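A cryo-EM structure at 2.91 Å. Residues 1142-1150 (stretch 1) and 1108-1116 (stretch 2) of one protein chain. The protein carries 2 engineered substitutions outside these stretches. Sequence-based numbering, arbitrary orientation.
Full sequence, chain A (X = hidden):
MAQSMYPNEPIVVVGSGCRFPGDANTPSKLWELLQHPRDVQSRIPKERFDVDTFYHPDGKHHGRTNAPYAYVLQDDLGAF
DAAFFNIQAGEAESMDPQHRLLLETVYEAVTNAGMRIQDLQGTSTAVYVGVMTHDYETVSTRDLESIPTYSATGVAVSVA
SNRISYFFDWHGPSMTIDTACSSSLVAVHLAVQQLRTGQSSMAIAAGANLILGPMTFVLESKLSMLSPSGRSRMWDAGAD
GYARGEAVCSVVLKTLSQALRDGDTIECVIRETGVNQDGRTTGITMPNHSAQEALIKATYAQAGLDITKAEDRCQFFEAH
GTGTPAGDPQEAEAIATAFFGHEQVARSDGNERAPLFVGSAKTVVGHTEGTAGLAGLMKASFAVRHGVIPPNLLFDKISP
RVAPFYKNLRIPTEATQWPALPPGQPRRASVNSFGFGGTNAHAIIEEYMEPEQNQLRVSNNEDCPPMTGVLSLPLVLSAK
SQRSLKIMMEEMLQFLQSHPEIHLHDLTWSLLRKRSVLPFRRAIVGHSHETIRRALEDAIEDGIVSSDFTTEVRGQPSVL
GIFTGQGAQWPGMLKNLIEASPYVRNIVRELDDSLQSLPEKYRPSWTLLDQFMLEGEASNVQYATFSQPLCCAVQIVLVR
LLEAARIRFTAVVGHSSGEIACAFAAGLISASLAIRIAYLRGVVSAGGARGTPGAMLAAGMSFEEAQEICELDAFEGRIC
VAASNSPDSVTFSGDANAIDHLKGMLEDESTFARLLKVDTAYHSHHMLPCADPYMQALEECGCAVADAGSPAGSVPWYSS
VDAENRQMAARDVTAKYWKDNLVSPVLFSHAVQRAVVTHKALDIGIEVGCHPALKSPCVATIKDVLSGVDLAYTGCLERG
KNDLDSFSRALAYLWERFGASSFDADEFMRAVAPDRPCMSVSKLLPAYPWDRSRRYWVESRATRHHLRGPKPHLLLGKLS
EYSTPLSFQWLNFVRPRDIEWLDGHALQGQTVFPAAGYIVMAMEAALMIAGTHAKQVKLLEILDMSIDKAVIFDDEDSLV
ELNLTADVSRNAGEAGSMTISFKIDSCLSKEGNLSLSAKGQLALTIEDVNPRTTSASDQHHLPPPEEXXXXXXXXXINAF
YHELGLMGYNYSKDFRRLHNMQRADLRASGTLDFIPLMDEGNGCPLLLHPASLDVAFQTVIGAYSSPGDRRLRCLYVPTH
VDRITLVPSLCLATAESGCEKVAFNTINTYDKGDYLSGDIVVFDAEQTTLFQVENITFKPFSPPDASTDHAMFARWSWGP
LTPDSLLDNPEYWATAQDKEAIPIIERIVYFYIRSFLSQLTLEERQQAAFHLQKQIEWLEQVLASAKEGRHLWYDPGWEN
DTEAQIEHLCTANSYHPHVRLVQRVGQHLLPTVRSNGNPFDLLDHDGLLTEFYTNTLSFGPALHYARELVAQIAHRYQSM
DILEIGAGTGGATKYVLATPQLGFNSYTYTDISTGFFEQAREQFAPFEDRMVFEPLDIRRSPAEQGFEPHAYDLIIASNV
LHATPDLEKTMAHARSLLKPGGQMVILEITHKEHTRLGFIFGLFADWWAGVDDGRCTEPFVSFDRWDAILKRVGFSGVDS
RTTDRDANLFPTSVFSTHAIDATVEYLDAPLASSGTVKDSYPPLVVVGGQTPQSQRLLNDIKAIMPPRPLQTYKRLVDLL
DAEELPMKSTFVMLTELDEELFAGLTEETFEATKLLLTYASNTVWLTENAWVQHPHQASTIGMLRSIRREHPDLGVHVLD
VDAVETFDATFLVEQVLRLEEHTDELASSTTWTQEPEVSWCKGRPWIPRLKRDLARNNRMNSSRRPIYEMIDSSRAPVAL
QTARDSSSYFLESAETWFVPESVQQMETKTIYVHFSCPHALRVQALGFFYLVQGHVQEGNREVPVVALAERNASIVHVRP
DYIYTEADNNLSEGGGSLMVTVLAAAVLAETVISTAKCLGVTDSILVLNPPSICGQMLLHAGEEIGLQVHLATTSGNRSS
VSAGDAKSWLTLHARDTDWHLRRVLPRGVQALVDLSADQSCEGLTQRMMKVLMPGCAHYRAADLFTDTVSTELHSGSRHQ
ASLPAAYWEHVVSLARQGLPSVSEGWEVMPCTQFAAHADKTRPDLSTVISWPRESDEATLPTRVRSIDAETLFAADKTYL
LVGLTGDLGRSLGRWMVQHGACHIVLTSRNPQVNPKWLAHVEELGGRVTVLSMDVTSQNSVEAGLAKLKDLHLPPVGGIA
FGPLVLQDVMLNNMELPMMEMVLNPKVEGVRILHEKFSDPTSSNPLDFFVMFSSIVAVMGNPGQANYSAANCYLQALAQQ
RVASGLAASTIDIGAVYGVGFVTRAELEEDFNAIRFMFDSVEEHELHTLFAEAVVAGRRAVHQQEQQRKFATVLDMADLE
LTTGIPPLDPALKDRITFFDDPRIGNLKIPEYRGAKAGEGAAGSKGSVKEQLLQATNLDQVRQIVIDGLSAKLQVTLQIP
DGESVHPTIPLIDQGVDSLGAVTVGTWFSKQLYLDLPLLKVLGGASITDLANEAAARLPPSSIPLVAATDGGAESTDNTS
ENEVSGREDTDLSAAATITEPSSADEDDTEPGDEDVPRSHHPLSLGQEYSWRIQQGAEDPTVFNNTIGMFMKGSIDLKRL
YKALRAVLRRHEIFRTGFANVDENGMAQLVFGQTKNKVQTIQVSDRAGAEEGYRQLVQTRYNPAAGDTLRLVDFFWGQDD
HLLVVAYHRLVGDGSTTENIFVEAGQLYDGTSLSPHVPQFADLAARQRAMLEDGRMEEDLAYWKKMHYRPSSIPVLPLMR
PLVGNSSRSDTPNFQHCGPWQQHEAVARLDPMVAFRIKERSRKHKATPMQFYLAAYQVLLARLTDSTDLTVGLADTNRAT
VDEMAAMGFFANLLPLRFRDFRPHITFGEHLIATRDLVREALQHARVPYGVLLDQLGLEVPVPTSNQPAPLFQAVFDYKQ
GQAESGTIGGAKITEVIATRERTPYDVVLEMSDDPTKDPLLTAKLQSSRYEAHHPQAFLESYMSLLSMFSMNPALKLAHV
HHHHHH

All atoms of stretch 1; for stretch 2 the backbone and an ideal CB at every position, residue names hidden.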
# COMPACT_ATOMS: atom_id res chain seq x y z
N GLN A 1142 -4.95 11.16 41.43
CA GLN A 1142 -4.24 11.71 42.57
C GLN A 1142 -2.75 11.63 42.28
O GLN A 1142 -2.26 10.59 41.83
CB GLN A 1142 -4.60 10.97 43.86
CG GLN A 1142 -4.43 9.46 43.79
CD GLN A 1142 -5.72 8.75 43.45
OE1 GLN A 1142 -6.37 9.04 42.44
NE2 GLN A 1142 -6.12 7.80 44.30
N ARG A 1143 -2.03 12.72 42.55
CA ARG A 1143 -0.64 12.85 42.12
C ARG A 1143 0.26 13.23 43.28
O ARG A 1143 -0.15 13.93 44.21
CB ARG A 1143 -0.50 13.92 41.03
CG ARG A 1143 -0.71 15.34 41.52
CD ARG A 1143 -0.34 16.36 40.47
NE ARG A 1143 1.04 16.20 40.03
CZ ARG A 1143 2.10 16.60 40.73
NH1 ARG A 1143 1.97 17.18 41.91
NH2 ARG A 1143 3.32 16.41 40.23
N ALA A 1144 1.51 12.78 43.20
CA ALA A 1144 2.56 13.20 44.13
C ALA A 1144 3.87 12.55 43.72
O ALA A 1144 3.88 11.55 42.99
CB ALA A 1144 2.22 12.83 45.57
N ASP A 1145 4.97 13.12 44.21
CA ASP A 1145 6.30 12.55 44.01
C ASP A 1145 6.57 12.30 42.53
O ASP A 1145 7.09 11.25 42.14
CB ASP A 1145 6.48 11.27 44.82
CG ASP A 1145 6.28 11.49 46.30
OD1 ASP A 1145 6.05 12.65 46.71
OD2 ASP A 1145 6.36 10.51 47.07
N LEU A 1146 6.20 13.26 41.69
CA LEU A 1146 6.36 13.13 40.24
C LEU A 1146 5.66 11.88 39.73
O LEU A 1146 6.18 11.16 38.87
CB LEU A 1146 7.84 13.12 39.86
CG LEU A 1146 8.17 13.30 38.38
CD1 LEU A 1146 7.56 14.58 37.85
CD2 LEU A 1146 9.68 13.30 38.16
N ARG A 1147 4.48 11.60 40.28
CA ARG A 1147 3.75 10.39 39.96
C ARG A 1147 2.26 10.67 40.06
O ARG A 1147 1.84 11.63 40.72
CB ARG A 1147 4.14 9.24 40.89
CG ARG A 1147 4.69 8.03 40.18
CD ARG A 1147 5.41 7.11 41.15
NE ARG A 1147 6.78 7.55 41.40
CZ ARG A 1147 7.71 6.81 42.00
NH1 ARG A 1147 7.45 5.59 42.43
NH2 ARG A 1147 8.93 7.31 42.17
N ALA A 1148 1.47 9.83 39.41
CA ALA A 1148 0.02 9.94 39.50
C ALA A 1148 -0.58 8.54 39.46
O ALA A 1148 0.07 7.58 39.05
CB ALA A 1148 -0.56 10.80 38.37
N SER A 1149 -1.82 8.45 39.92
CA SER A 1149 -2.54 7.19 39.91
C SER A 1149 -4.02 7.50 40.02
O SER A 1149 -4.42 8.66 40.13
CB SER A 1149 -2.08 6.27 41.04
OG SER A 1149 -2.82 5.06 41.04
N GLY A 1150 -4.83 6.46 39.98
CA GLY A 1150 -6.25 6.63 40.18
C GLY A 1150 -7.03 5.63 39.33
O GLY A 1150 -6.59 4.49 39.15
N UNK A 1108 0.35 1.11 44.13
CA UNK A 1108 -0.66 2.16 44.29
C UNK A 1108 -0.08 3.34 45.08
O UNK A 1108 -0.44 3.59 46.23
CB UNK A 1108 -1.90 1.61 44.99
N UNK A 1109 0.84 4.05 44.41
CA UNK A 1109 1.77 4.99 45.04
C UNK A 1109 1.13 5.67 46.24
O UNK A 1109 0.00 6.18 46.16
CB UNK A 1109 2.24 6.04 44.03
N UNK A 1110 1.82 5.70 47.39
CA UNK A 1110 1.13 5.81 48.68
C UNK A 1110 0.30 7.06 48.89
O UNK A 1110 -0.92 6.98 49.07
CB UNK A 1110 2.16 5.73 49.80
N UNK A 1111 0.95 8.22 48.87
CA UNK A 1111 0.31 9.49 49.17
C UNK A 1111 0.28 10.32 47.90
O UNK A 1111 1.34 10.62 47.33
CB UNK A 1111 1.04 10.23 50.30
N UNK A 1112 -0.91 10.68 47.46
CA UNK A 1112 -1.06 11.47 46.24
C UNK A 1112 -2.22 12.42 46.48
O UNK A 1112 -3.35 11.97 46.69
CB UNK A 1112 -1.30 10.59 45.01
N UNK A 1113 -1.94 13.72 46.46
CA UNK A 1113 -2.99 14.71 46.59
C UNK A 1113 -4.06 14.46 45.55
O UNK A 1113 -3.76 14.24 44.37
CB UNK A 1113 -2.43 16.13 46.46
N UNK A 1114 -5.32 14.47 45.99
CA UNK A 1114 -6.45 14.15 45.13
C UNK A 1114 -6.63 15.24 44.08
O UNK A 1114 -7.12 16.33 44.38
CB UNK A 1114 -7.73 13.98 45.95
N UNK A 1115 -6.24 14.94 42.84
CA UNK A 1115 -6.35 15.90 41.76
C UNK A 1115 -7.83 16.11 41.45
O UNK A 1115 -8.54 15.18 41.06
CB UNK A 1115 -5.58 15.43 40.52
N UNK A 1116 -8.29 17.35 41.60
CA UNK A 1116 -9.66 17.69 41.22
C UNK A 1116 -9.78 17.55 39.71
O UNK A 1116 -9.24 18.37 38.95
CB UNK A 1116 -10.03 19.10 41.67

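Stretch 1 folds back on itself: Gln1142 N donates to Ser1149 O and Ser1149 N to Gln1142 O, both at 2.9 Å, giving a hairpin along which stretch 2 runs.

At 1108 the CA-to-CB bond points sideways, and the ideal CB lies 5.3 Å from Ser1149 OG. With phi/psi of 47/70, glycine or asparagine would be comfortable, but stretch 1 demands little. The residue is Glu1108; its side chain comes no nearer to stretch 1 than 4.7 Å, from Glu1108 CG to Ser1149 OG.

Position 1109 points toward stretch 1, its ideal CB 4.4 Å from Arg1147 CD. The long arginine side chain offers a flat aliphatic and guanidinium surface, with Asp1145 beyond, so an aromatic ring, or an acidic group, would suit. His1109 supplies the ring: Arg1147 CD sits 3.6 Å from its centroid and 11° off the normal, a CH-pi contact over the face. Asp1145 CB approaches the edge, 3.5 Å from His1109 NE2.

Position 1110 points away, with no stretch 1 atom within 5.5 Å of its ideal CB. Its phi of -61° admits proline among many others; it is Pro1110. The CB at 1111 is sideways and equally unrestricted; His1111 keeps its ring distant, while its backbone O lies 3.0 Å from Ala1144 CB.

Position 1112 is the most constrained. Its CB points toward stretch 1, 3.3 Å from both Gln1142 C and Arg1143 N, and beyond it lies the hairpin's backbone surface. A slender, flexible apolar chain fits better than one branched at CB. Met1112 runs along this surface: SD is 3.2 Å from Gln1142 O and 3.6 Å from Ser1149 CB, and CE reaches 3.3 Å from Ala1148 CA.

At 1113 the backbone pairs antiparallel with Arg1143. Arg1143 N donates to the O of 1113 (2.9 Å, 154°); the return bond, from the N of 1113 to Arg1143 O, is also 2.9 Å but weak at 115°. The CB shares Arg1143's sheet face, 3.9 Å from Arg1143 O, where a small or polar side chain is plausible. In Asn1113, ND2 is hydrogen-bonded elsewhere in the structure.

Position 1114 forms the non-hydrogen-bonded pair with Gln1142, on the other face, with CB atoms 4.8 Å apart. Many residues would do, long polar ones included; Arg1114 fits, its guanidinium making no contact with stretch 1.

Position 1115 points toward stretch 1, its CB 4.4 Å from Gln1142 N, near the aliphatic stem of Arg1143. A branched apolar residue suits: Val1115 places CG2 3.5 Å from Arg1143 CG.

Position 1116 is out of reach and unconstrained here. Asn1116 is an N-cap, its side chain capping a backbone N just past the stretch.

Stretch 2, residues 1108-1116: EHPHMNRVN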
# COMPACT_ATOMS: atom_id res chain seq x y z
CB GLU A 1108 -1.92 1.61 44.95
CG GLU A 1108 -3.07 2.60 45.01
CD GLU A 1108 -4.35 1.97 45.52
OE1 GLU A 1108 -4.36 0.74 45.75
OE2 GLU A 1108 -5.35 2.70 45.69
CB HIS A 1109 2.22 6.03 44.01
CG HIS A 1109 3.51 6.69 44.35
ND1 HIS A 1109 4.70 6.01 44.44
CD2 HIS A 1109 3.80 7.98 44.64
CE1 HIS A 1109 5.67 6.84 44.76
NE2 HIS A 1109 5.15 8.05 44.89
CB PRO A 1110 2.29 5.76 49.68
CG PRO A 1110 3.43 6.38 48.93
CD PRO A 1110 3.28 5.85 47.54
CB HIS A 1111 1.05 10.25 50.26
CG HIS A 1111 1.56 9.38 51.37
ND1 HIS A 1111 0.84 9.14 52.52
CD2 HIS A 1111 2.73 8.71 51.50
CE1 HIS A 1111 1.54 8.35 53.31
NE2 HIS A 1111 2.69 8.08 52.72
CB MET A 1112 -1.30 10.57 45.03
CG MET A 1112 -0.51 9.27 45.05
SD MET A 1112 -0.56 8.40 43.48
CE MET A 1112 0.80 9.19 42.63
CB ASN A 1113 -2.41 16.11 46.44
CG ASN A 1113 -1.42 16.45 47.54
OD1 ASN A 1113 -1.77 17.06 48.54
ND2 ASN A 1113 -0.17 16.04 47.35
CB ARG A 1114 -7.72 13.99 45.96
CG ARG A 1114 -8.93 13.51 45.18
CD ARG A 1114 -10.21 13.68 45.98
NE ARG A 1114 -10.47 15.08 46.29
CZ ARG A 1114 -11.07 15.93 45.47
NH1 ARG A 1114 -11.48 15.55 44.27
NH2 ARG A 1114 -11.25 17.19 45.86
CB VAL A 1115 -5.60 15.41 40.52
CG1 VAL A 1115 -5.89 16.30 39.33
CG2 VAL A 1115 -4.11 15.34 40.81
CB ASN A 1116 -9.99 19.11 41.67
CG ASN A 1116 -11.44 19.48 41.39
OD1 ASN A 1116 -12.09 18.90 40.53
ND2 ASN A 1116 -11.94 20.47 42.12
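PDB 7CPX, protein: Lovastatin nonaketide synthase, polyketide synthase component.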